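Side-chain contacts in dTDP-4-dehydrorhamnose 3,5-epimerase (PDB 2B9U), which probably catalyses the 3,5-epimerization of dTDP-4-dehydro-6-deoxyglucose, a step in the biosynthesis of dTDP-L-rhamnose: residues Pro17-Phe20 and Gly25-Leu28; Arg58-Gln63 and Val83-Arg88. All coordinates share one frame; numbering follows the deposited sequence.

Contact 1 (Pro17-Phe20 and Gly25-Leu28); sequences PKVF and GFFL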
loop_
_atom_site.group_PDB
_atom_site.type_symbol
_atom_site.label_atom_id
_atom_site.label_comp_id
_atom_site.label_asym_id
_atom_site.label_seq_id
_atom_site.Cartn_x
_atom_site.Cartn_y
_atom_site.Cartn_z
ATOM N N PRO A 17 13.359 4.024 -1.910
ATOM C CA PRO A 17 13.500 2.589 -1.656
ATOM C C PRO A 17 14.472 1.907 -2.612
ATOM O O PRO A 17 14.888 2.500 -3.596
ATOM C CB PRO A 17 12.065 2.062 -1.845
ATOM C CG PRO A 17 11.438 2.995 -2.864
ATOM C CD PRO A 17 12.213 4.325 -2.793
ATOM N N LYS A 18 14.821 0.659 -2.339
ATOM C CA LYS A 18 15.668 -0.080 -3.259
ATOM C C LYS A 18 14.838 -1.019 -4.104
ATOM O O LYS A 18 14.082 -1.825 -3.575
ATOM C CB LYS A 18 16.746 -0.861 -2.514
ATOM C CG LYS A 18 18.039 -0.087 -2.371
ATOM C CD LYS A 18 19.218 -1.069 -2.311
ATOM C CE LYS A 18 20.493 -0.334 -2.031
ATOM N NZ LYS A 18 20.509 0.191 -0.643
ATOM N N VAL A 19 14.986 -0.889 -5.422
ATOM C CA VAL A 19 14.223 -1.654 -6.384
ATOM C C VAL A 19 15.140 -2.731 -6.992
ATOM O O VAL A 19 16.284 -2.448 -7.407
ATOM C CB VAL A 19 13.612 -0.709 -7.449
ATOM C CG1 VAL A 19 12.822 -1.468 -8.516
ATOM C CG2 VAL A 19 12.748 0.374 -6.773
ATOM N N PHE A 20 14.627 -3.958 -7.014
ATOM C CA PHE A 20 15.348 -5.122 -7.489
ATOM C C PHE A 20 14.615 -5.681 -8.694
ATOM O O PHE A 20 13.585 -6.362 -8.538
ATOM C CB PHE A 20 15.439 -6.202 -6.403
ATOM C CG PHE A 20 16.086 -5.732 -5.144
ATOM C CD1 PHE A 20 15.349 -5.086 -4.163
ATOM C CD2 PHE A 20 17.450 -5.907 -4.948
ATOM C CE1 PHE A 20 15.973 -4.624 -2.994
ATOM C CE2 PHE A 20 18.076 -5.450 -3.786
ATOM C CZ PHE A 20 17.341 -4.818 -2.808
ATOM N N GLY A 25 10.116 -9.037 -13.563
ATOM C CA GLY A 25 9.562 -7.715 -13.288
ATOM C C GLY A 25 10.476 -7.103 -12.268
ATOM O O GLY A 25 11.688 -7.065 -12.470
ATOM N N PHE A 26 9.919 -6.653 -11.149
ATOM C CA PHE A 26 10.736 -6.087 -10.069
ATOM C C PHE A 26 10.082 -6.175 -8.700
ATOM O O PHE A 26 8.880 -6.383 -8.592
ATOM C CB PHE A 26 11.182 -4.632 -10.366
ATOM C CG PHE A 26 10.044 -3.665 -10.628
ATOM C CD1 PHE A 26 9.394 -3.017 -9.566
ATOM C CD2 PHE A 26 9.638 -3.377 -11.935
ATOM C CE1 PHE A 26 8.347 -2.105 -9.808
ATOM C CE2 PHE A 26 8.605 -2.459 -12.177
ATOM C CZ PHE A 26 7.968 -1.829 -11.120
ATOM N N PHE A 27 10.898 -5.986 -7.666
ATOM C CA PHE A 27 10.462 -6.046 -6.272
ATOM C C PHE A 27 11.035 -4.889 -5.465
ATOM O O PHE A 27 12.163 -4.446 -5.706
ATOM C CB PHE A 27 10.891 -7.368 -5.632
ATOM C CG PHE A 27 10.394 -7.545 -4.212
ATOM C CD1 PHE A 27 9.164 -8.148 -3.958
ATOM C CD2 PHE A 27 11.163 -7.115 -3.133
ATOM C CE1 PHE A 27 8.705 -8.295 -2.671
ATOM C CE2 PHE A 27 10.706 -7.272 -1.832
ATOM C CZ PHE A 27 9.474 -7.867 -1.612
ATOM N N LEU A 28 10.255 -4.413 -4.502
ATOM C CA LEU A 28 10.751 -3.497 -3.493
ATOM C C LEU A 28 9.985 -3.587 -2.195
ATOM O O LEU A 28 8.761 -3.833 -2.182
ATOM C CB LEU A 28 10.694 -2.036 -3.972
ATOM C CG LEU A 28 9.352 -1.409 -4.346
ATOM C CD1 LEU A 28 9.389 0.040 -3.937
ATOM C CD2 LEU A 28 9.063 -1.542 -5.866
#
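The carbonyl oxygen of F27 is gripped from the side of 17-20 by a short backbone bond, F20 N to F27 O at 2.8 Å, which is nearly straight at hydrogen (166°). Two carbons crowd the same oxygen: V19 CA adds a CA-H...O contact, and F20 CD1 reaches it at 3.6 Å, so that F27 O sits at the edge of the F20 ring, in its plane. The F20 ring owes this place to its first torsion (chi1 -57°), which sets CG beside the backbone N, the very group that donates to F27 O. The return bond, F27 N to F20 O, is equally short but more bent; F26 CA closes on F20 O at 3.2 Å. These reciprocal bonds make F20 and F27 an antiparallel hydrogen-bonded pair whose aromatic side chains share one face of the sheet.

On the face of V19 and L28 two apolar pairs form. V19 CG1, anti to its own N (chi1 178°), meets F26 CD1 obliquely at 3.9 Å. L28 lies alongside P17, its CD1 3.8 Å from P17 CG. Separately, L28 CB makes a close approach to the backbone, 3.4 Å from K18 O.

F26, F27 and L28 also pair with a strand of the second subunit, where M49 of that chain packs against F26 and L28. The arrangement is that of a beta hairpin, formed by strands 12-22 and 25-32, whose second strand carries the sheet across the dimer interface.

Contact 2 (Arg58-Gln63 and Val83-Arg88); sequences RGLHYQ and VAVDVR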
loop_
_atom_site.group_PDB
_atom_site.type_symbol
_atom_site.label_atom_id
_atom_site.label_comp_id
_atom_site.label_asym_id
_atom_site.label_seq_id
_atom_site.Cartn_x
_atom_site.Cartn_y
_atom_site.Cartn_z
ATOM N N ARG A 58 -6.347 16.913 -6.567
ATOM C CA ARG A 58 -6.975 16.578 -5.303
ATOM C C ARG A 58 -6.205 17.334 -4.228
ATOM O O ARG A 58 -4.980 17.249 -4.191
ATOM C CB ARG A 58 -6.886 15.074 -5.014
ATOM C CG ARG A 58 -7.641 14.195 -5.998
ATOM C CD ARG A 58 -7.418 12.714 -5.705
ATOM N NE ARG A 58 -7.890 11.867 -6.792
ATOM C CZ ARG A 58 -9.057 11.223 -6.808
ATOM N NH1 ARG A 58 -9.895 11.322 -5.785
ATOM N NH2 ARG A 58 -9.377 10.466 -7.847
ATOM N N GLY A 59 -6.917 18.064 -3.368
ATOM C CA GLY A 59 -6.287 18.787 -2.260
ATOM C C GLY A 59 -6.902 20.161 -2.016
ATOM O O GLY A 59 -7.852 20.540 -2.691
ATOM N N LEU A 60 -6.360 20.924 -1.070
ATOM C CA LEU A 60 -5.215 20.514 -0.253
ATOM C C LEU A 60 -5.750 20.163 1.143
ATOM O O LEU A 60 -6.216 21.042 1.881
ATOM C CB LEU A 60 -4.160 21.634 -0.201
ATOM C CG LEU A 60 -3.774 22.346 -1.513
ATOM C CD1 LEU A 60 -2.797 23.516 -1.293
ATOM C CD2 LEU A 60 -3.193 21.375 -2.508
ATOM N N HIS A 61 -5.711 18.878 1.482
ATOM C CA HIS A 61 -6.434 18.356 2.639
ATOM C C HIS A 61 -5.592 18.147 3.880
ATOM O O HIS A 61 -4.415 17.788 3.797
ATOM C CB HIS A 61 -7.084 17.023 2.300
ATOM C CG HIS A 61 -7.953 17.058 1.086
ATOM N ND1 HIS A 61 -7.908 16.083 0.116
ATOM C CD2 HIS A 61 -8.892 17.945 0.686
ATOM C CE1 HIS A 61 -8.789 16.364 -0.827
ATOM N NE2 HIS A 61 -9.404 17.486 -0.502
ATOM N N TYR A 62 -6.227 18.365 5.029
ATOM C CA TYR A 62 -5.669 18.036 6.344
ATOM C C TYR A 62 -6.814 17.781 7.343
ATOM O O TYR A 62 -7.931 18.261 7.155
ATOM C CB TYR A 62 -4.733 19.150 6.854
ATOM C CG TYR A 62 -5.334 20.539 6.835
ATOM C CD1 TYR A 62 -5.455 21.251 5.641
ATOM C CD2 TYR A 62 -5.783 21.146 8.008
ATOM C CE1 TYR A 62 -6.007 22.520 5.611
ATOM C CE2 TYR A 62 -6.344 22.431 7.983
ATOM C CZ TYR A 62 -6.441 23.100 6.771
ATOM O OH TYR A 62 -6.989 24.355 6.714
ATOM N N GLN A 63 -6.533 17.005 8.383
ATOM C CA GLN A 63 -7.452 16.863 9.502
ATOM C C GLN A 63 -6.922 17.663 10.686
ATOM O O GLN A 63 -5.743 17.581 11.018
ATOM C CB GLN A 63 -7.667 15.389 9.861
ATOM C CG GLN A 63 -8.945 14.799 9.249
ATOM C CD GLN A 63 -9.092 13.287 9.381
ATOM O OE1 GLN A 63 -9.783 12.665 8.567
ATOM N NE2 GLN A 63 -8.447 12.687 10.388
ATOM N N VAL A 83 2.359 17.954 -3.364
ATOM C CA VAL A 83 2.616 19.200 -2.640
ATOM C C VAL A 83 2.183 19.079 -1.175
ATOM O O VAL A 83 1.162 18.445 -0.873
ATOM C CB VAL A 83 1.875 20.405 -3.293
ATOM C CG1 VAL A 83 2.204 21.696 -2.577
ATOM C CG2 VAL A 83 2.213 20.519 -4.775
ATOM N N ALA A 84 2.979 19.663 -0.274
ATOM C CA ALA A 84 2.643 19.786 1.149
ATOM C C ALA A 84 2.791 21.240 1.554
ATOM O O ALA A 84 3.828 21.829 1.299
ATOM C CB ALA A 84 3.577 18.945 1.970
ATOM N N VAL A 85 1.781 21.798 2.214
ATOM C CA VAL A 85 1.766 23.219 2.567
ATOM C C VAL A 85 1.690 23.383 4.083
ATOM O O VAL A 85 0.771 22.841 4.711
ATOM C CB VAL A 85 0.559 23.958 1.909
ATOM C CG1 VAL A 85 0.565 25.442 2.278
ATOM C CG2 VAL A 85 0.583 23.798 0.379
ATOM N N ASP A 86 2.655 24.101 4.670
ATOM C CA ASP A 86 2.626 24.378 6.116
ATOM C C ASP A 86 1.445 25.251 6.438
ATOM O O ASP A 86 1.395 26.409 6.004
ATOM C CB ASP A 86 3.913 25.059 6.594
ATOM C CG ASP A 86 4.052 25.081 8.125
ATOM O OD1 ASP A 86 3.071 24.839 8.859
ATOM O OD2 ASP A 86 5.174 25.332 8.604
ATOM N N VAL A 87 0.485 24.693 7.174
ATOM C CA VAL A 87 -0.711 25.431 7.581
ATOM C C VAL A 87 -0.801 25.581 9.112
ATOM O O VAL A 87 -1.892 25.731 9.675
ATOM C CB VAL A 87 -2.032 24.818 6.997
ATOM C CG1 VAL A 87 -2.021 24.841 5.468
ATOM C CG2 VAL A 87 -2.302 23.403 7.552
ATOM N N ARG A 88 0.354 25.525 9.772
ATOM C CA ARG A 88 0.462 25.849 11.201
ATOM C C ARG A 88 0.747 27.345 11.348
ATOM O O ARG A 88 1.827 27.819 10.995
ATOM C CB ARG A 88 1.585 25.036 11.856
ATOM C CG ARG A 88 1.456 23.535 11.704
ATOM C CD ARG A 88 2.754 22.821 12.026
ATOM N NE ARG A 88 3.798 23.088 11.041
ATOM C CZ ARG A 88 4.991 22.503 11.036
ATOM N NH1 ARG A 88 5.297 21.612 11.971
ATOM N NH2 ARG A 88 5.877 22.795 10.094
#
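L60 makes the first touch with 83-88: its CD1 lies 3.8 Å from V85 CG2, and the two side chains cross at about a right angle. The torsions explain the meeting, since L60 CG stands anti to its carbonyl carbon (chi1 -45°) and V85 CG2 likewise lies anti to its own carbonyl carbon. The CA atoms of L60 and V85 are 8.0 Å apart, too far for neighbouring strands, and strand 116-122 fills the gap: L60 and Y62 both touch A117 on it, while R58 and V83 bond to its backbone.

Two residues on, Y62 presents a ring face to V87. V87 CG2 stands 4.0 Å from the centroid of the Y62 ring and only 2° off its normal, a nearly ideal CH-pi approach, almost equally far from CD2 and CE2. The phenol OH of Y62 is held by E173 O, which ties the far end of the side chain to the C-terminal part of the chain.

V87 is the middle residue of the Asx turn that D86 OD1 closes by accepting from R88 N. D86 OD1 also accepts from R88 NE at 2.9 Å, the two nitrogens arriving from opposite faces of the carboxylate plane. R88 NH2 reaches D86 OD2 at 3.0 Å, making the salt bridge a side-on, two-nitrogen grip. D86 OD2 is further bonded by S91 and T93.

L60 and Y62 on one side of strand 116-122, V85 and V87 on the other, thus form a hydrophobic layer on the outer face of the five-stranded sheet, turned away from H61 and joined by I145 and V174, in the flattened, jelly-roll-like barrel of this cupin-clan protein.

In the fold
The contacts follow one another along the chain: contact 1 closes before contact 2 opens. Their centres are 30 Å apart, their nearest atoms about 17 Å, and they lie on opposite sides of the chain's centre. They also belong to different sheets. Contact 1 is a surface hairpin of strands 12-22 and 25-32 in the larger sheet, whereas contact 2 lies in the five-stranded sheet, bridging strands 57-63 and 79-86 over 116-122. A link runs through the dimer: R58, which begins contact 2's first segment, packs on F26 of the second subunit. The projecting hairpin of each chain thus reaches its partner's barrel, consistent with the homodimer.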